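Local structure of cell cycle serine/threonine-protein kinase CDC5/MSD2 (Saccharomyces cerevisiae, 6MF4) at residues I73-A76 with E77-Y80; V122-N125 with N126-V130; R162-S165 with R166-E169. The protein is a polo-like serine/threonine kinase required for mitotic exit that phosphorylates cohesin subunit SCC1 and NET1, represented here by its polo-box domain. All coordinates share one frame; numbering follows the deposited sequence.

Interaction 1 of 3, residues I73-A76 with E77-Y80; sequences IVEA and EAQY
Glu75 and Gln79 meet on one turn of an alpha-helix, a worked example of an i to i+4 side-chain bond laid over the backbone bond of the same pair. They belong to helix 56-82 of the polo-box domain. From Gln79, CB rests against the carbonyl oxygens of Ala76 and Glu75, and CG lies 3.4 Å from both Glu75 O and Glu75 OE1. The chain runs on extended, CD passing 3.7 Å from Glu75 OE1, before NE2 of Gln79 gives that oxygen a hydrogen bond of 2.9 Å. Glu75 reaches it by setting CG opposite its backbone N (chi1 169°) and bending at the next bond, which brings the side chains together at about a right angle. OE1 is met on its anti side, somewhat out of the carboxylate plane, and lies nearly in the amide plane of Gln79, the two planes being 66° apart. Elsewhere, Glu77 forms salt bridges with Arg270 and Lys277, while Ile73 packs on Leu273 and Leu280 of helix 269-283. The backbone repeats the spacing, Gln79 N bonding to Glu75 O at 2.9 Å; above it the N-H of Gln79 NE2 points almost straight at Glu75 OE1, at 166°.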
# COMPACT_ATOMS: atom_id res chain seq x y z
N ILE A 73 12.35 2.38 -10.22
CA ILE A 73 13.42 2.73 -9.29
C ILE A 73 14.76 2.59 -10.00
O ILE A 73 15.62 3.47 -9.91
CB ILE A 73 13.38 1.83 -8.03
CG1 ILE A 73 12.15 2.18 -7.19
CG2 ILE A 73 14.65 2.01 -7.19
CD1 ILE A 73 11.85 1.19 -6.07
N VAL A 74 14.93 1.48 -10.71
CA VAL A 74 16.17 1.21 -11.43
C VAL A 74 16.41 2.28 -12.49
O VAL A 74 17.55 2.67 -12.74
CB VAL A 74 16.15 -0.20 -12.07
CG1 VAL A 74 17.30 -0.38 -13.08
CG2 VAL A 74 16.23 -1.27 -10.99
N GLU A 75 15.34 2.77 -13.11
CA GLU A 75 15.48 3.80 -14.14
C GLU A 75 15.87 5.13 -13.51
O GLU A 75 16.64 5.89 -14.08
CB GLU A 75 14.19 3.94 -14.94
CG GLU A 75 14.14 5.17 -15.85
CD GLU A 75 15.26 5.21 -16.88
OE1 GLU A 75 15.52 6.30 -17.43
OE2 GLU A 75 15.88 4.16 -17.14
N ALA A 76 15.33 5.40 -12.32
CA ALA A 76 15.69 6.62 -11.61
C ALA A 76 17.18 6.56 -11.28
O ALA A 76 17.89 7.56 -11.40
CB ALA A 76 14.85 6.78 -10.34
N GLU A 77 17.64 5.38 -10.88
CA GLU A 77 19.05 5.18 -10.55
C GLU A 77 19.94 5.33 -11.78
O GLU A 77 21.07 5.81 -11.69
CB GLU A 77 19.25 3.80 -9.91
CG GLU A 77 18.66 3.67 -8.51
CD GLU A 77 18.86 2.30 -7.89
OE1 GLU A 77 18.74 1.29 -8.62
OE2 GLU A 77 19.15 2.24 -6.68
N ALA A 78 19.42 4.94 -12.94
CA ALA A 78 20.15 5.10 -14.20
C ALA A 78 20.23 6.57 -14.60
O ALA A 78 21.24 7.02 -15.14
CB ALA A 78 19.48 4.30 -15.30
N GLN A 79 19.17 7.32 -14.33
CA GLN A 79 19.15 8.74 -14.64
C GLN A 79 20.17 9.46 -13.76
O GLN A 79 20.88 10.35 -14.22
CB GLN A 79 17.75 9.33 -14.46
CG GLN A 79 16.79 8.91 -15.57
CD GLN A 79 15.35 9.25 -15.26
OE1 GLN A 79 15.07 10.14 -14.46
NE2 GLN A 79 14.43 8.54 -15.89
N TYR A 80 20.24 9.04 -12.50
CA TYR A 80 21.21 9.60 -11.57
C TYR A 80 22.64 9.29 -12.01
O TYR A 80 23.49 10.18 -12.04
CB TYR A 80 20.96 9.06 -10.16
CG TYR A 80 22.08 9.34 -9.19
CD1 TYR A 80 22.47 10.64 -8.90
CD2 TYR A 80 22.75 8.30 -8.56
CE1 TYR A 80 23.50 10.90 -8.01
CE2 TYR A 80 23.77 8.55 -7.66
CZ TYR A 80 24.14 9.85 -7.39
OH TYR A 80 25.16 10.10 -6.50

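Interaction 2 of 3, residues V122-N125 with N126-V130; sequences VLFN and NGTTV
A beta hairpin of polo box 1 joins strand 120-123 to strand 129-132, and its tip is a type I turn from Phe124 to Gly127 with a G1 bulge at Gly127. Val122 and Val130 form an antiparallel hydrogen-bonded pair, with Val122 N to Val130 O at 2.9 Å and Val130 N to Val122 O at 3.1 Å; Leu123 and Thr129 follow as a non-hydrogen-bonded pair. Phe124 N then donates a hydrogen bond to Thr128 O at 2.8 Å, and Gly127 N closes the turn on Phe124 O. At the left-handed phi of Gly127 (95°) a CB would press on the carbonyl oxygen of Asn126, so glycine suits the position.

Asn126 braces the returning arm. Its CG stands between backbone N and carbonyl carbon (chi1 70°), turning OD1 back toward Thr128, whose N donates to it in an Asx turn. Thr128 OG1 also donates to Asn126 OD1, at 2.8 Å, in the carboxamide plane and on a lone pair, whereas the backbone N comes from above that plane; two donors thus grip one oxygen and limit rotation of the Asn126 carboxamide. The Phe124 ring lies with Val122 CG1 over the centre of one face, 3.7 Å above its plane, and Thr128 O at its edge; Phe124 CE2 touches Val130 CG2 at 3.8 Å. On the other side of the sheet Leu123 CD1 reaches Thr129 OG1. This hairpin, with Val122 and Val130 packed on Val171 of helix 165-178, is typical of the polo-box fold, a six-stranded antiparallel sheet packed against a helix.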
# COMPACT_ATOMS: atom_id res chain seq x y z
N VAL A 122 -10.51 -4.38 6.85
CA VAL A 122 -10.24 -5.67 7.47
C VAL A 122 -10.01 -6.66 6.35
O VAL A 122 -10.86 -6.85 5.48
CB VAL A 122 -11.38 -6.15 8.38
CG1 VAL A 122 -11.04 -7.52 8.97
CG2 VAL A 122 -11.63 -5.14 9.49
N LEU A 123 -8.83 -7.27 6.37
CA LEU A 123 -8.46 -8.32 5.44
C LEU A 123 -8.72 -9.64 6.13
O LEU A 123 -8.02 -10.02 7.07
CB LEU A 123 -6.99 -8.17 5.03
CG LEU A 123 -6.37 -9.23 4.11
CD1 LEU A 123 -7.23 -9.46 2.88
CD2 LEU A 123 -4.97 -8.79 3.71
N PHE A 124 -9.77 -10.33 5.70
CA PHE A 124 -10.20 -11.56 6.34
C PHE A 124 -9.32 -12.73 5.91
O PHE A 124 -8.58 -12.64 4.93
CB PHE A 124 -11.66 -11.83 6.02
CG PHE A 124 -12.59 -10.83 6.64
CD1 PHE A 124 -13.10 -11.04 7.91
CD2 PHE A 124 -12.93 -9.67 5.97
CE1 PHE A 124 -13.95 -10.11 8.49
CE2 PHE A 124 -13.78 -8.74 6.54
CZ PHE A 124 -14.29 -8.96 7.80
N ASN A 125 -9.39 -13.82 6.66
CA ASN A 125 -8.47 -14.93 6.46
C ASN A 125 -8.70 -15.67 5.14
O ASN A 125 -7.79 -16.34 4.64
CB ASN A 125 -8.57 -15.91 7.64
CG ASN A 125 -8.01 -15.32 8.92
OD1 ASN A 125 -7.15 -14.44 8.89
ND2 ASN A 125 -8.50 -15.80 10.06
N ASN A 126 -9.88 -15.54 4.56
CA ASN A 126 -10.17 -16.16 3.26
C ASN A 126 -9.78 -15.25 2.10
O ASN A 126 -10.03 -15.57 0.94
CB ASN A 126 -11.65 -16.54 3.16
CG ASN A 126 -12.57 -15.34 3.05
OD1 ASN A 126 -12.16 -14.20 3.27
ND2 ASN A 126 -13.83 -15.61 2.73
N GLY A 127 -9.17 -14.11 2.42
CA GLY A 127 -8.62 -13.23 1.40
C GLY A 127 -9.55 -12.11 0.97
O GLY A 127 -9.15 -11.26 0.17
N THR A 128 -10.78 -12.11 1.47
CA THR A 128 -11.72 -11.03 1.15
C THR A 128 -11.49 -9.84 2.08
O THR A 128 -10.87 -9.97 3.14
CB THR A 128 -13.19 -11.49 1.25
OG1 THR A 128 -13.50 -11.86 2.60
CG2 THR A 128 -13.46 -12.68 0.31
N THR A 129 -11.99 -8.68 1.67
CA THR A 129 -11.82 -7.45 2.42
C THR A 129 -13.14 -6.70 2.58
O THR A 129 -13.95 -6.67 1.65
CB THR A 129 -10.80 -6.51 1.73
OG1 THR A 129 -9.50 -7.09 1.79
CG2 THR A 129 -10.78 -5.13 2.40
N VAL A 130 -13.35 -6.12 3.76
CA VAL A 130 -14.33 -5.06 3.92
C VAL A 130 -13.56 -3.77 4.14
O VAL A 130 -12.73 -3.68 5.05
CB VAL A 130 -15.31 -5.30 5.08
CG1 VAL A 130 -16.14 -4.05 5.37
CG2 VAL A 130 -16.23 -6.47 4.77

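Interaction 3 of 3, residues R162-S165 with R166-E169; sequences RELS and RHLE
Leu164 and His167 meet where a short 3-10 turn, residues 162-164, passes into helix 165-178, with Leu164 at the N-cap position. Leu168 N donates to Leu164 O at 3.1 Å, and Glu169 N donates to Ser165 O at 3.2 Å, so helical bonding starts at once. A water bridges the junction, giving a hydrogen to Arg162 O and accepting one from Arg166 N. A second water donates both to Ser165 O and, at 2.6 Å, to Glu169 OE2, tying that carboxylate to the first turn.

The imidazole of His167 carries the side-chain contact. With CG opposite the carbonyl carbon (chi1 -54°), its ring folds back along the N-terminal turn. Leu164 CD2 then sits over one face in a CH-pi contact, 3.9 Å from the His167 ring centroid and only 8° off the ring normal. Ser165 N lies at the ring edge, and His167 CE1 comes within 3.4 Å of Glu163 O. His167 ND1, 3.4 Å from Leu164 CA, is buried without a polar partner in the model.

The ring of His167 also meets Phe124 edge-to-face, linking the helix start to the hairpin of strands 120-123 and 129-132. Replacing the imidazole by the methyl of an alanine would probably leave Leu164 CD2 and the Phe124 ring without the flat partner they pack on, and open a gap beside the N-terminal turn. Leu164 packs on Phe139 and Tyr141 of strand 138-145, and Leu168 shares Phe139, so the first turn of helix 165-178 is seated against the sheet.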
# COMPACT_ATOMS: atom_id res chain seq x y z
N ARG A 162 -27.34 -9.57 5.17
CA ARG A 162 -27.23 -10.60 6.19
C ARG A 162 -26.00 -11.49 6.04
O ARG A 162 -25.41 -11.91 7.04
CB ARG A 162 -28.50 -11.47 6.18
CG ARG A 162 -28.96 -11.89 4.79
CD ARG A 162 -30.46 -12.17 4.75
NE ARG A 162 -30.80 -12.98 3.59
CZ ARG A 162 -32.02 -13.45 3.32
NH1 ARG A 162 -32.21 -14.18 2.23
NH2 ARG A 162 -33.03 -13.20 4.14
N GLU A 163 -25.59 -11.78 4.81
CA GLU A 163 -24.45 -12.68 4.61
C GLU A 163 -23.11 -12.00 4.91
O GLU A 163 -22.07 -12.65 4.90
CB GLU A 163 -24.44 -13.25 3.18
CG GLU A 163 -24.15 -12.26 2.07
CD GLU A 163 -25.39 -11.56 1.54
OE1 GLU A 163 -26.44 -11.58 2.22
OE2 GLU A 163 -25.30 -10.97 0.44
N LEU A 164 -23.15 -10.70 5.21
CA LEU A 164 -21.95 -9.97 5.63
C LEU A 164 -22.06 -9.48 7.07
O LEU A 164 -21.22 -8.70 7.53
CB LEU A 164 -21.68 -8.78 4.69
CG LEU A 164 -21.33 -9.12 3.24
CD1 LEU A 164 -21.13 -7.84 2.42
CD2 LEU A 164 -20.08 -10.00 3.15
N SER A 165 -23.08 -9.94 7.78
CA SER A 165 -23.31 -9.47 9.14
C SER A 165 -22.13 -9.75 10.06
O SER A 165 -21.70 -8.87 10.80
CB SER A 165 -24.58 -10.10 9.72
OG SER A 165 -24.82 -9.60 11.02
N ARG A 166 -21.58 -10.97 10.02
CA ARG A 166 -20.50 -11.29 10.94
C ARG A 166 -19.23 -10.52 10.55
O ARG A 166 -18.44 -10.15 11.42
CB ARG A 166 -20.24 -12.80 10.99
CG ARG A 166 -19.79 -13.45 9.71
CD ARG A 166 -19.25 -14.87 9.97
NE ARG A 166 -20.23 -15.75 10.62
CZ ARG A 166 -21.04 -16.59 9.98
NH1 ARG A 166 -21.03 -16.66 8.66
NH2 ARG A 166 -21.88 -17.35 10.67
N HIS A 167 -19.05 -10.27 9.26
CA HIS A 167 -17.91 -9.48 8.80
C HIS A 167 -17.95 -8.09 9.42
O HIS A 167 -16.93 -7.56 9.85
CB HIS A 167 -17.90 -9.36 7.27
CG HIS A 167 -17.96 -10.67 6.54
ND1 HIS A 167 -19.06 -11.49 6.59
CD2 HIS A 167 -17.06 -11.28 5.74
CE1 HIS A 167 -18.83 -12.57 5.86
NE2 HIS A 167 -17.63 -12.46 5.33
N LEU A 168 -19.13 -7.48 9.45
CA LEU A 168 -19.25 -6.12 9.95
C LEU A 168 -19.13 -6.04 11.47
O LEU A 168 -18.78 -4.99 12.01
CB LEU A 168 -20.56 -5.49 9.47
CG LEU A 168 -20.57 -5.18 7.97
CD1 LEU A 168 -21.98 -4.89 7.52
CD2 LEU A 168 -19.65 -4.02 7.64
N GLU A 169 -19.40 -7.14 12.17
CA GLU A 169 -19.14 -7.20 13.60
C GLU A 169 -17.64 -7.15 13.87
O GLU A 169 -17.18 -6.50 14.81
CB GLU A 169 -19.74 -8.47 14.22
CG GLU A 169 -21.26 -8.51 14.20
CD GLU A 169 -21.89 -7.35 14.95
OE1 GLU A 169 -21.55 -7.14 16.13
OE2 GLU A 169 -22.73 -6.65 14.35
O HOH W 1 -23.09 -13.20 8.56
O HOH W 2 -23.17 -6.84 11.82

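Overall arrangement
The three local contacts follow one another along the chain, and two of them share a neighbourhood. Interaction 1 lies on the opposite side of the chain's centre from interactions 2 and 3, about 36 Å and 47 Å away between centres. Interactions 2 and 3 both belong to polo box 1, with centres about 12 Å apart, and they touch: Phe124 CZ lies 3.6 Å from His167 O, and Val130 packs on His167 and Leu168. The hairpin of the six-stranded sheet and the start of helix 165-178 thus help build the first polo box, whereas interaction 1 lies where helix 56-82 packs on helices 252-258 and 269-283, within the polo box 2 range.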